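Putative uncharacterized protein PH0242 (Pyrococcus horikoshii, PDB 3VU1) is the C-terminal globular domain of an archaeal protein named as the oligosaccharyltransferase AglB, a strand-rich structure with insert and peripheral domains and a bound calcium ion. Local coordinates at residues E268-K276 and I484-H492; A209-A217 and T222-F233. All coordinates share one frame; numbering follows the deposited sequence.

How the interactions relate
The two contacts follow one another along the chain: interaction 2 is complete before interaction 1 begins, and they share no element. Interaction 2 pairs helices 212-218 and 228-235, close neighbours in sequence; it is the more central, about 11 Å from the centre of the chain, with a largely buried middle. Interaction 1, about 28 Å from that centre, is peripheral, built around a small buried pair, Leu272 and Val486, and ties a loop to a strand end more than 200 residues on. Backbone bonds carry interaction 1; side chains carry interaction 2, around a buried lysine. Their centres are about 28 Å apart, their nearest atoms about 5 Å.

Interaction 1 of 2, residues E268-K276 and I484-H492; sequences EVGKLSPGK and IEVSASAPH
Two torsions set the apolar pair: Val486 points CG1 opposite its own amide N (chi1 179°), and Leu272 swings CG away from its carbonyl carbon (chi1 -78°), which brings the two branched side chains together at an oblique angle. Around them the motif is a single beta bridge of parallel type, Leu272 with Ala488. It fastens the loop between strands 265-268 and 275-285, in the Peripheral 1 family region, to the end of the long strand 464-487. The bridge has two backbone bonds: Leu272 N to Ser487 O, 3.1 Å, and Ser489 N to Leu272 O, 2.8 Å. The first comes in within the carbonyl plane; in the second the donor stands well above the plane of the Leu272 carbonyl. The segments run 64° apart, consistent with a single bridge.

Beside the bridge, Val486 CG1 rests 3.9 Å from Leu272 CG. That buried pair is closed in by the surrounding sheets: Leu272 also packs on Leu279 and Leu331, Val486 on Ile258 and Phe339. The Lys271 side is more open to solvent. There Lys271 lays the start of its chain alongside the strand end, with CG 4.0 Å from Ser487 CB and CD 3.6 Å from Ala488 O, while its amine leads away from the contact. Further along, the Pro274 ring reaches the backbone of Ser489, its CD 4.0 Å from Ser489 O. The hydroxyl of Ser489 turns in over Ser273, yet Ser489 OG, 3.4 Å from Ser273 N, is too poorly aligned with that N-H to bond.

Interaction 2 of 2, residues A209-A217 and T222-F233; sequences ATSNFVKLA and TSSYSEFAEKLF
Lys215 fills the tight part of this contact between two consecutive helices and the loop that joins them, its chain set as a knob in the hole formed by Phe228, Ala229, Leu232 and Phe233. Helices 212-217 and 228-233 cross at -61°, with their axes 11.2 Å apart, so side chains rather than backbones bridge the gap. CD of Lys215 lies 3.5 Å from Leu232 CD2, and the chain from CG to CE also passes along the loop carbonyl of Thr222, with CE near Ser223 CB. The lysine runs extended to CE and then bends at its last torsion (chi4 72°), turning the amine back toward its own segment. There NZ bonds to Thr210 O at 2.7 Å and to Asn212 OD1 at 3.0 Å. Asp71 adds to this grip and joins it to the open side: its OD2 takes both the salt bridge from Lys215 NZ and a bond from Ser223 OG, its OD1 bonds from Thr210 OG1 and Ser224 N. So many partners would probably favour the protonated form of this buried amine.

The same Asn212 OD1 meets the edge of the Phe228 ring, 3.4 Å from Phe228 CE2, with amide and ring nearly coplanar; its ND2 is bound to Phe67 O. Phe228 also touches Glu76, a calcium ligand, and its side chain is about 6 Å from the ion. Beyond the lysine, Leu216 and Phe233 slide past each other in opposite directions, Leu216 CD2 3.7 Å from Phe233 CE2.

Thr210 still packs closely on the backbone of residues 222-224. The loose, solvent-facing side begins at Ser224 and Tyr225, both exposed. Just before them Ser223 heads an ST turn, its OG accepting from Tyr225 N at 3.1 Å.

Interaction 1 of 2, residues E268-K276 and I484-H492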
ATOM      1  N   GLU A 268     -16.059  14.736  15.654  1.00 43.62           N
ATOM      2  CA  GLU A 268     -14.798  14.154  15.280  1.00 46.03           C
ATOM      3  C   GLU A 268     -13.815  14.447  16.407  1.00 44.72           C
ATOM      4  O   GLU A 268     -13.784  15.541  16.915  1.00 46.35           O
ATOM      5  CB  GLU A 268     -14.334  14.741  13.955  1.00 49.75           C
ATOM      6  CG  GLU A 268     -12.857  14.547  13.662  1.00 62.88           C
ATOM      7  CD  GLU A 268     -12.575  14.293  12.194  1.00 69.40           C
ATOM      8  OE1 GLU A 268     -11.569  13.580  11.903  1.00 63.57           O
ATOM      9  OE2 GLU A 268     -13.377  14.790  11.350  1.00 73.06           O
ATOM     10  N   VAL A 269     -13.026  13.459  16.797  1.00 43.71           N
ATOM     11  CA  VAL A 269     -12.109  13.604  17.914  1.00 42.12           C
ATOM     12  C   VAL A 269     -10.668  13.346  17.525  1.00 43.10           C
ATOM     13  O   VAL A 269     -10.402  12.604  16.589  1.00 42.97           O
ATOM     14  CB  VAL A 269     -12.488  12.669  19.091  1.00 44.54           C
ATOM     15  CG1 VAL A 269     -13.812  13.118  19.683  1.00 46.28           C
ATOM     16  CG2 VAL A 269     -12.543  11.191  18.679  1.00 42.69           C
ATOM     17  N   GLY A 270      -9.762  14.007  18.239  1.00 43.45           N
ATOM     18  CA  GLY A 270      -8.332  13.736  18.196  1.00 41.87           C
ATOM     19  C   GLY A 270      -8.122  12.853  19.408  1.00 44.35           C
ATOM     20  O   GLY A 270      -8.469  11.690  19.367  1.00 47.53           O
ATOM     21  N   LYS A 271      -7.625  13.421  20.508  1.00 45.03           N
ATOM     22  CA  LYS A 271      -7.467  12.707  21.787  1.00 41.29           C
ATOM     23  C   LYS A 271      -8.787  12.190  22.384  1.00 39.71           C
ATOM     24  O   LYS A 271      -9.862  12.669  22.043  1.00 37.89           O
ATOM     25  CB  LYS A 271      -6.737  13.593  22.801  1.00 45.59           C
ATOM     26  CG  LYS A 271      -5.338  14.006  22.348  1.00 54.15           C
ATOM     27  CD  LYS A 271      -4.559  14.712  23.454  1.00 64.61           C
ATOM     28  CE  LYS A 271      -3.135  15.080  23.036  1.00 68.07           C
ATOM     29  NZ  LYS A 271      -3.102  16.302  22.180  1.00 72.99           N
ATOM     30  N   LEU A 272      -8.683  11.188  23.257  1.00 36.95           N
ATOM     31  CA  LEU A 272      -9.812  10.635  23.995  1.00 34.39           C
ATOM     32  C   LEU A 272      -9.524  10.629  25.509  1.00 35.62           C
ATOM     33  O   LEU A 272      -8.436  10.253  25.945  1.00 34.18           O
ATOM     34  CB  LEU A 272     -10.116   9.204  23.532  1.00 31.87           C
ATOM     35  CG  LEU A 272     -10.882   8.978  22.227  1.00 31.50           C
ATOM     36  CD1 LEU A 272     -10.837   7.499  21.858  1.00 28.66           C
ATOM     37  CD2 LEU A 272     -12.333   9.450  22.318  1.00 30.74           C
ATOM     38  N   SER A 273     -10.504  11.041  26.306  1.00 38.05           N
ATOM     39  CA  SER A 273     -10.390  11.017  27.772  1.00 37.42           C
ATOM     40  C   SER A 273     -10.663   9.623  28.286  1.00 35.29           C
ATOM     41  O   SER A 273     -11.435   8.889  27.680  1.00 36.88           O
ATOM     42  CB  SER A 273     -11.434  11.951  28.376  1.00 37.26           C
ATOM     43  OG  SER A 273     -12.749  11.475  28.102  1.00 40.58           O
ATOM     44  N   PRO A 274     -10.067   9.250  29.426  1.00 36.44           N
ATOM     45  CA  PRO A 274     -10.559   8.012  30.090  1.00 35.82           C
ATOM     46  C   PRO A 274     -12.038   8.199  30.468  1.00 37.10           C
ATOM     47  O   PRO A 274     -12.492   9.333  30.527  1.00 39.47           O
ATOM     48  CB  PRO A 274      -9.703   7.923  31.363  1.00 34.05           C
ATOM     49  CG  PRO A 274      -8.523   8.824  31.118  1.00 33.70           C
ATOM     50  CD  PRO A 274      -8.955   9.894  30.155  1.00 33.62           C
ATOM     51  N   GLY A 275     -12.771   7.119  30.725  1.00 36.83           N
ATOM     52  CA  GLY A 275     -14.199   7.187  31.006  1.00 38.43           C
ATOM     53  C   GLY A 275     -14.995   6.552  29.871  1.00 44.35           C
ATOM     54  O   GLY A 275     -14.404   6.050  28.895  1.00 46.94           O
ATOM     55  N   LYS A 276     -16.332   6.584  29.985  1.00 42.54           N
ATOM     56  CA  LYS A 276     -17.234   6.000  28.977  1.00 40.66           C
ATOM     57  C   LYS A 276     -17.294   6.802  27.689  1.00 39.19           C
ATOM     58  O   LYS A 276     -17.303   8.030  27.714  1.00 40.74           O
ATOM     59  CB  LYS A 276     -18.653   5.800  29.519  1.00 42.00           C
ATOM     60  CG  LYS A 276     -18.723   4.666  30.511  1.00 52.63           C
ATOM     61  CD  LYS A 276     -20.106   4.427  31.092  1.00 57.38           C
ATOM     62  CE  LYS A 276     -19.980   3.463  32.275  1.00 65.23           C
ATOM     63  NZ  LYS A 276     -21.293   2.858  32.659  1.00 71.40           N
ATOM     64  N   ILE A 484      -5.442   1.981  14.563  1.00 30.00           N
ATOM     65  CA  ILE A 484      -5.166   3.399  14.875  1.00 29.74           C
ATOM     66  C   ILE A 484      -4.676   3.449  16.316  1.00 30.92           C
ATOM     67  O   ILE A 484      -5.020   2.581  17.121  1.00 29.93           O
ATOM     68  CB  ILE A 484      -6.412   4.321  14.699  1.00 28.21           C
ATOM     69  CG1 ILE A 484      -6.003   5.816  14.665  1.00 24.72           C
ATOM     70  CG2 ILE A 484      -7.464   4.001  15.773  1.00 27.62           C
ATOM     71  CD1 ILE A 484      -7.040   6.806  14.142  1.00 20.55           C
ATOM     72  N   GLU A 485      -3.837   4.443  16.603  1.00 34.70           N
ATOM     73  CA  GLU A 485      -3.432   4.803  17.969  1.00 36.81           C
ATOM     74  C   GLU A 485      -3.939   6.202  18.315  1.00 35.44           C
ATOM     75  O   GLU A 485      -3.719   7.169  17.574  1.00 34.57           O
ATOM     76  CB  GLU A 485      -1.927   4.748  18.119  1.00 38.72           C
ATOM     77  CG  GLU A 485      -1.387   3.361  17.877  1.00 47.85           C
ATOM     78  CD  GLU A 485       0.074   3.215  18.274  1.00 54.88           C
ATOM     79  OE1 GLU A 485       0.884   4.100  17.902  1.00 56.27           O
ATOM     80  OE2 GLU A 485       0.402   2.208  18.953  1.00 54.54           O
ATOM     81  N   VAL A 486      -4.649   6.295  19.431  1.00 35.22           N
ATOM     82  CA  VAL A 486      -5.234   7.558  19.885  1.00 35.40           C
ATOM     83  C   VAL A 486      -4.627   7.883  21.245  1.00 36.46           C
ATOM     84  O   VAL A 486      -4.674   7.046  22.181  1.00 35.71           O
ATOM     85  CB  VAL A 486      -6.781   7.463  19.992  1.00 36.84           C
ATOM     86  CG1 VAL A 486      -7.382   8.768  20.498  1.00 37.39           C
ATOM     87  CG2 VAL A 486      -7.382   7.125  18.639  1.00 35.10           C
ATOM     88  N   SER A 487      -4.035   9.076  21.347  1.00 36.87           N
ATOM     89  CA  SER A 487      -3.520   9.574  22.632  1.00 36.60           C
ATOM     90  C   SER A 487      -4.661   9.808  23.587  1.00 37.39           C
ATOM     91  O   SER A 487      -5.745  10.277  23.170  1.00 37.99           O
ATOM     92  CB  SER A 487      -2.816  10.897  22.448  1.00 36.46           C
ATOM     93  OG  SER A 487      -1.641  10.724  21.702  1.00 40.18           O
ATOM     94  N   ALA A 488      -4.435   9.491  24.861  1.00 35.20           N
ATOM     95  CA  ALA A 488      -5.368   9.913  25.897  1.00 36.57           C
ATOM     96  C   ALA A 488      -5.256  11.428  26.180  1.00 37.68           C
ATOM     97  O   ALA A 488      -4.238  12.061  25.924  1.00 38.45           O
ATOM     98  CB  ALA A 488      -5.173   9.091  27.153  1.00 35.02           C
ATOM     99  N   SER A 489      -6.326  12.026  26.658  1.00 42.11           N
ATOM    100  CA  SER A 489      -6.267  13.426  27.063  1.00 45.11           C
ATOM    101  C   SER A 489      -5.883  13.482  28.540  1.00 49.74           C
ATOM    102  O   SER A 489      -6.073  12.484  29.260  1.00 46.32           O
ATOM    103  CB  SER A 489      -7.622  14.083  26.835  1.00 40.40           C
ATOM    104  OG  SER A 489      -8.605  13.482  27.664  1.00 38.65           O
ATOM    105  N   ALA A 490      -5.342  14.627  28.988  1.00 61.96           N
ATOM    106  CA  ALA A 490      -5.187  14.925  30.430  1.00 72.92           C
ATOM    107  C   ALA A 490      -6.532  14.733  31.162  1.00 83.95           C
ATOM    108  O   ALA A 490      -7.575  15.114  30.612  1.00 82.98           O
ATOM    109  CB  ALA A 490      -4.697  16.346  30.604  1.00 74.90           C
ATOM    110  N   PRO A 491      -6.533  14.133  32.383  1.00 97.42           N
ATOM    111  CA  PRO A 491      -7.838  13.862  33.032  1.00103.03           C
ATOM    112  C   PRO A 491      -8.426  15.010  33.898  1.00104.37           C
ATOM    113  O   PRO A 491      -9.554  14.887  34.398  1.00 97.75           O
ATOM    114  CB  PRO A 491      -7.575  12.580  33.860  1.00 96.34           C
ATOM    115  CG  PRO A 491      -6.111  12.296  33.729  1.00100.21           C
ATOM    116  CD  PRO A 491      -5.442  13.525  33.158  1.00 99.47           C
ATOM    117  N   HIS A 492      -7.678  16.110  34.050  1.00105.80           N
ATOM    118  CA  HIS A 492      -8.189  17.359  34.667  1.00105.03           C
ATOM    119  C   HIS A 492      -7.233  18.548  34.471  1.00 94.77           C
ATOM    120  O   HIS A 492      -6.202  18.382  33.794  1.00 75.68           O
ATOM    121  CB  HIS A 492      -8.628  17.130  36.143  1.00110.55           C
ATOM    122  CG  HIS A 492      -7.498  16.795  37.111  1.00111.53           C
ATOM    123  ND1 HIS A 492      -6.619  17.722  37.566  1.00109.83           N
ATOM    124  CD2 HIS A 492      -7.165  15.596  37.747  1.00109.02           C
ATOM    125  CE1 HIS A 492      -5.753  17.139  38.420  1.00109.47           C
ATOM    126  NE2 HIS A 492      -6.086  15.839  38.531  1.00112.24           N
TER

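Interaction 2 of 2, residues A209-A217 and T222-F233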
ATOM      1  N   ALA A 209      -3.120  10.851 -13.043  1.00 35.37           N
ATOM      2  CA  ALA A 209      -3.279  12.017 -12.148  1.00 35.07           C
ATOM      3  C   ALA A 209      -3.651  11.690 -10.702  1.00 35.01           C
ATOM      4  O   ALA A 209      -3.158  12.328  -9.792  1.00 37.43           O
ATOM      5  CB  ALA A 209      -4.275  12.995 -12.717  1.00 36.62           C
ATOM      6  N   THR A 210      -4.512  10.705 -10.477  1.00 34.16           N
ATOM      7  CA  THR A 210      -4.912  10.374  -9.107  1.00 33.94           C
ATOM      8  C   THR A 210      -4.322   9.060  -8.590  1.00 33.07           C
ATOM      9  O   THR A 210      -4.843   8.468  -7.649  1.00 33.28           O
ATOM     10  CB  THR A 210      -6.445  10.364  -8.948  1.00 36.94           C
ATOM     11  OG1 THR A 210      -7.034   9.411  -9.856  1.00 40.34           O
ATOM     12  CG2 THR A 210      -7.020  11.772  -9.210  1.00 39.93           C
ATOM     13  N   SER A 211      -3.231   8.617  -9.205  1.00 33.11           N
ATOM     14  CA  SER A 211      -2.554   7.375  -8.826  1.00 31.68           C
ATOM     15  C   SER A 211      -2.122   7.439  -7.373  1.00 31.19           C
ATOM     16  O   SER A 211      -1.800   8.520  -6.863  1.00 32.87           O
ATOM     17  CB  SER A 211      -1.309   7.178  -9.710  1.00 31.78           C
ATOM     18  OG  SER A 211      -0.399   8.272  -9.558  1.00 35.34           O
ATOM     19  N   ASN A 212      -2.068   6.284  -6.720  1.00 28.93           N
ATOM     20  CA  ASN A 212      -1.563   6.187  -5.366  1.00 27.52           C
ATOM     21  C   ASN A 212      -0.129   6.703  -5.166  1.00 31.15           C
ATOM     22  O   ASN A 212       0.196   7.224  -4.099  1.00 34.38           O
ATOM     23  CB  ASN A 212      -1.670   4.753  -4.896  1.00 26.57           C
ATOM     24  CG  ASN A 212      -3.111   4.312  -4.681  1.00 27.59           C
ATOM     25  OD1 ASN A 212      -3.984   5.119  -4.388  1.00 26.94           O
ATOM     26  ND2 ASN A 212      -3.367   3.024  -4.858  1.00 27.85           N
ATOM     27  N   PHE A 213       0.745   6.544  -6.162  1.00 31.23           N
ATOM     28  CA  PHE A 213       2.094   7.070  -6.030  1.00 31.58           C
ATOM     29  C   PHE A 213       2.095   8.597  -5.847  1.00 33.40           C
ATOM     30  O   PHE A 213       2.788   9.122  -4.983  1.00 33.18           O
ATOM     31  CB  PHE A 213       2.932   6.716  -7.242  1.00 30.06           C
ATOM     32  CG  PHE A 213       4.286   7.379  -7.256  1.00 27.53           C
ATOM     33  CD1 PHE A 213       4.579   8.379  -8.179  1.00 28.74           C
ATOM     34  CD2 PHE A 213       5.264   7.006  -6.366  1.00 27.01           C
ATOM     35  CE1 PHE A 213       5.827   8.997  -8.215  1.00 28.12           C
ATOM     36  CE2 PHE A 213       6.526   7.614  -6.390  1.00 28.00           C
ATOM     37  CZ  PHE A 213       6.809   8.608  -7.307  1.00 27.34           C
ATOM     38  N   VAL A 214       1.330   9.293  -6.686  1.00 33.54           N
ATOM     39  CA  VAL A 214       1.184  10.730  -6.595  1.00 32.39           C
ATOM     40  C   VAL A 214       0.710  11.126  -5.192  1.00 33.73           C
ATOM     41  O   VAL A 214       1.250  12.063  -4.614  1.00 35.71           O
ATOM     42  CB  VAL A 214       0.211  11.243  -7.675  1.00 34.46           C
ATOM     43  CG1 VAL A 214      -0.268  12.634  -7.337  1.00 34.39           C
ATOM     44  CG2 VAL A 214       0.874  11.251  -9.046  1.00 33.59           C
ATOM     45  N   LYS A 215      -0.266  10.397  -4.632  1.00 32.68           N
ATOM     46  CA  LYS A 215      -0.767  10.677  -3.293  1.00 31.98           C
ATOM     47  C   LYS A 215       0.314  10.504  -2.242  1.00 32.79           C
ATOM     48  O   LYS A 215       0.501  11.378  -1.410  1.00 37.53           O
ATOM     49  CB  LYS A 215      -1.938   9.762  -2.898  1.00 32.72           C
ATOM     50  CG  LYS A 215      -3.212   9.805  -3.730  1.00 31.67           C
ATOM     51  CD  LYS A 215      -4.247   8.883  -3.060  1.00 30.61           C
ATOM     52  CE  LYS A 215      -5.472   8.623  -3.927  1.00 30.14           C
ATOM     53  NZ  LYS A 215      -5.243   7.726  -5.105  1.00 27.62           N
ATOM     54  N   LEU A 216       0.996   9.365  -2.257  1.00 32.09           N
ATOM     55  CA  LEU A 216       1.925   9.014  -1.188  1.00 34.67           C
ATOM     56  C   LEU A 216       3.316   9.625  -1.346  1.00 36.66           C
ATOM     57  O   LEU A 216       4.009   9.815  -0.352  1.00 36.44           O
ATOM     58  CB  LEU A 216       2.062   7.494  -1.055  1.00 36.94           C
ATOM     59  CG  LEU A 216       0.816   6.656  -0.694  1.00 37.37           C
ATOM     60  CD1 LEU A 216       1.110   5.171  -0.877  1.00 36.46           C
ATOM     61  CD2 LEU A 216       0.281   6.928   0.707  1.00 33.34           C
ATOM     62  N   ALA A 217       3.732   9.903  -2.582  1.00 35.23           N
ATOM     63  CA  ALA A 217       5.022  10.564  -2.832  1.00 37.29           C
ATOM     64  C   ALA A 217       4.982  12.057  -2.473  1.00 38.76           C
ATOM     65  O   ALA A 217       5.958  12.604  -1.966  1.00 38.46           O
ATOM     66  CB  ALA A 217       5.452  10.395  -4.286  1.00 33.48           C
ATOM     67  N   THR A 222      -5.790  13.689  -3.423  1.00 56.77           N
ATOM     68  CA  THR A 222      -6.872  13.573  -4.383  1.00 59.84           C
ATOM     69  C   THR A 222      -7.070  12.155  -4.860  1.00 58.46           C
ATOM     70  O   THR A 222      -6.124  11.359  -4.963  1.00 58.06           O
ATOM     71  CB  THR A 222      -6.654  14.408  -5.646  1.00 68.93           C
ATOM     72  OG1 THR A 222      -5.338  14.136  -6.174  1.00 72.03           O
ATOM     73  CG2 THR A 222      -6.888  15.896  -5.354  1.00 71.70           C
ATOM     74  N   SER A 223      -8.324  11.895  -5.197  1.00 50.06           N
ATOM     75  CA  SER A 223      -8.780  10.651  -5.742  1.00 43.83           C
ATOM     76  C   SER A 223      -9.984  10.978  -6.620  1.00 43.50           C
ATOM     77  O   SER A 223     -10.740  11.886  -6.328  1.00 42.76           O
ATOM     78  CB  SER A 223      -9.174   9.735  -4.598  1.00 38.94           C
ATOM     79  OG  SER A 223      -9.550   8.476  -5.064  1.00 35.35           O
ATOM     80  N   SER A 224     -10.140  10.270  -7.724  1.00 44.34           N
ATOM     81  CA  SER A 224     -11.392  10.318  -8.462  1.00 43.92           C
ATOM     82  C   SER A 224     -12.552   9.739  -7.627  1.00 44.87           C
ATOM     83  O   SER A 224     -13.712   9.903  -7.977  1.00 47.89           O
ATOM     84  CB  SER A 224     -11.248   9.557  -9.776  1.00 43.28           C
ATOM     85  OG  SER A 224     -10.128  10.044 -10.507  1.00 46.53           O
ATOM     86  N   TYR A 225     -12.237   9.081  -6.520  1.00 42.51           N
ATOM     87  CA  TYR A 225     -13.229   8.311  -5.784  1.00 46.48           C
ATOM     88  C   TYR A 225     -13.425   8.927  -4.416  1.00 49.97           C
ATOM     89  O   TYR A 225     -12.498   9.479  -3.834  1.00 57.78           O
ATOM     90  CB  TYR A 225     -12.848   6.813  -5.723  1.00 45.05           C
ATOM     91  CG  TYR A 225     -12.579   6.278  -7.106  1.00 50.34           C
ATOM     92  CD1 TYR A 225     -13.632   5.881  -7.939  1.00 53.12           C
ATOM     93  CD2 TYR A 225     -11.277   6.255  -7.630  1.00 51.79           C
ATOM     94  CE1 TYR A 225     -13.398   5.433  -9.240  1.00 54.91           C
ATOM     95  CE2 TYR A 225     -11.030   5.815  -8.930  1.00 55.53           C
ATOM     96  CZ  TYR A 225     -12.095   5.402  -9.732  1.00 57.27           C
ATOM     97  OH  TYR A 225     -11.863   4.951 -11.019  1.00 56.44           O
ATOM     98  N   SER A 226     -14.648   8.861  -3.924  1.00 50.96           N
ATOM     99  CA  SER A 226     -15.025   9.584  -2.736  1.00 50.78           C
ATOM    100  C   SER A 226     -14.526   8.878  -1.480  1.00 48.94           C
ATOM    101  O   SER A 226     -14.749   7.684  -1.309  1.00 48.83           O
ATOM    102  CB  SER A 226     -16.536   9.735  -2.708  1.00 52.68           C
ATOM    103  OG  SER A 226     -16.951   9.949  -1.383  1.00 62.78           O
ATOM    104  N   GLU A 227     -13.838   9.620  -0.609  1.00 48.39           N
ATOM    105  CA  GLU A 227     -13.281   9.059   0.634  1.00 49.19           C
ATOM    106  C   GLU A 227     -11.940   8.303   0.447  1.00 48.00           C
ATOM    107  O   GLU A 227     -11.248   8.018   1.428  1.00 45.94           O
ATOM    108  CB  GLU A 227     -14.310   8.133   1.308  1.00 52.29           C
ATOM    109  CG  GLU A 227     -15.589   8.813   1.775  1.00 58.40           C
ATOM    110  CD  GLU A 227     -15.490   9.247   3.214  1.00 67.85           C
ATOM    111  OE1 GLU A 227     -15.708   8.384   4.093  1.00 71.59           O
ATOM    112  OE2 GLU A 227     -15.185  10.436   3.477  1.00 75.35           O
ATOM    113  N   PHE A 228     -11.580   7.974  -0.796  1.00 44.42           N
ATOM    114  CA  PHE A 228     -10.450   7.085  -1.047  1.00 40.10           C
ATOM    115  C   PHE A 228      -9.064   7.573  -0.555  1.00 38.85           C
ATOM    116  O   PHE A 228      -8.285   6.784   0.012  1.00 36.23           O
ATOM    117  CB  PHE A 228     -10.372   6.635  -2.519  1.00 39.14           C
ATOM    118  CG  PHE A 228      -9.414   5.485  -2.716  1.00 41.34           C
ATOM    119  CD1 PHE A 228      -9.764   4.186  -2.307  1.00 41.04           C
ATOM    120  CD2 PHE A 228      -8.124   5.705  -3.212  1.00 40.22           C
ATOM    121  CE1 PHE A 228      -8.874   3.136  -2.437  1.00 41.95           C
ATOM    122  CE2 PHE A 228      -7.231   4.648  -3.351  1.00 39.94           C
ATOM    123  CZ  PHE A 228      -7.608   3.366  -2.966  1.00 41.79           C
ATOM    124  N   ALA A 229      -8.747   8.844  -0.779  1.00 35.90           N
ATOM    125  CA  ALA A 229      -7.508   9.389  -0.258  1.00 36.50           C
ATOM    126  C   ALA A 229      -7.467   9.282   1.270  1.00 39.01           C
ATOM    127  O   ALA A 229      -6.459   8.855   1.849  1.00 41.33           O
ATOM    128  CB  ALA A 229      -7.311  10.818  -0.709  1.00 34.44           C
ATOM    129  N   GLU A 230      -8.572   9.634   1.922  1.00 42.28           N
ATOM    130  CA  GLU A 230      -8.623   9.626   3.383  1.00 43.43           C
ATOM    131  C   GLU A 230      -8.432   8.213   3.943  1.00 41.52           C
ATOM    132  O   GLU A 230      -7.767   8.032   4.974  1.00 42.94           O
ATOM    133  CB  GLU A 230      -9.932  10.247   3.874  1.00 48.15           C
ATOM    134  CG  GLU A 230      -9.733  11.364   4.890  1.00 61.03           C
ATOM    135  CD  GLU A 230     -10.930  11.557   5.827  1.00 74.97           C
ATOM    136  OE1 GLU A 230     -10.696  11.819   7.043  1.00 74.83           O
ATOM    137  OE2 GLU A 230     -12.101  11.434   5.358  1.00 77.04           O
ATOM    138  N   LYS A 231      -9.005   7.214   3.264  1.00 37.45           N
ATOM    139  CA  LYS A 231      -8.880   5.826   3.702  1.00 35.25           C
ATOM    140  C   LYS A 231      -7.470   5.348   3.491  1.00 32.62           C
ATOM    141  O   LYS A 231      -6.849   4.825   4.423  1.00 29.76           O
ATOM    142  CB  LYS A 231      -9.834   4.911   2.964  1.00 35.64           C
ATOM    143  CG  LYS A 231     -11.299   5.092   3.283  1.00 36.63           C
ATOM    144  CD  LYS A 231     -12.073   4.790   2.021  1.00 39.05           C
ATOM    145  CE  LYS A 231     -12.700   3.414   2.043  1.00 42.87           C
ATOM    146  NZ  LYS A 231     -14.088   3.488   2.581  1.00 43.75           N
ATOM    147  N   LEU A 232      -6.968   5.543   2.270  1.00 31.59           N
ATOM    148  CA  LEU A 232      -5.575   5.246   1.963  1.00 31.24           C
ATOM    149  C   LEU A 232      -4.608   5.705   3.038  1.00 30.26           C
ATOM    150  O   LEU A 232      -3.737   4.935   3.457  1.00 30.49           O
ATOM    151  CB  LEU A 232      -5.152   5.845   0.636  1.00 32.63           C
ATOM    152  CG  LEU A 232      -3.811   5.322   0.074  1.00 33.60           C
ATOM    153  CD1 LEU A 232      -3.946   3.896  -0.450  1.00 35.54           C
ATOM    154  CD2 LEU A 232      -3.320   6.214  -1.050  1.00 33.99           C
ATOM    155  N   PHE A 233      -4.753   6.940   3.507  1.00 29.28           N
ATOM    156  CA  PHE A 233      -3.792   7.460   4.487  1.00 28.68           C
ATOM    157  C   PHE A 233      -3.917   6.788   5.843  1.00 27.33           C
ATOM    158  O   PHE A 233      -3.030   6.879   6.646  1.00 30.21           O
ATOM    159  CB  PHE A 233      -3.822   8.988   4.582  1.00 29.93           C
ATOM    160  CG  PHE A 233      -3.396   9.675   3.318  1.00 33.51           C
ATOM    161  CD1 PHE A 233      -4.182  10.660   2.739  1.00 36.50           C
ATOM    162  CD2 PHE A 233      -2.211   9.314   2.678  1.00 35.06           C
ATOM    163  CE1 PHE A 233      -3.794  11.281   1.544  1.00 37.40           C
ATOM    164  CE2 PHE A 233      -1.820   9.929   1.502  1.00 36.16           C
ATOM    165  CZ  PHE A 233      -2.613  10.910   0.928  1.00 37.88           C
TER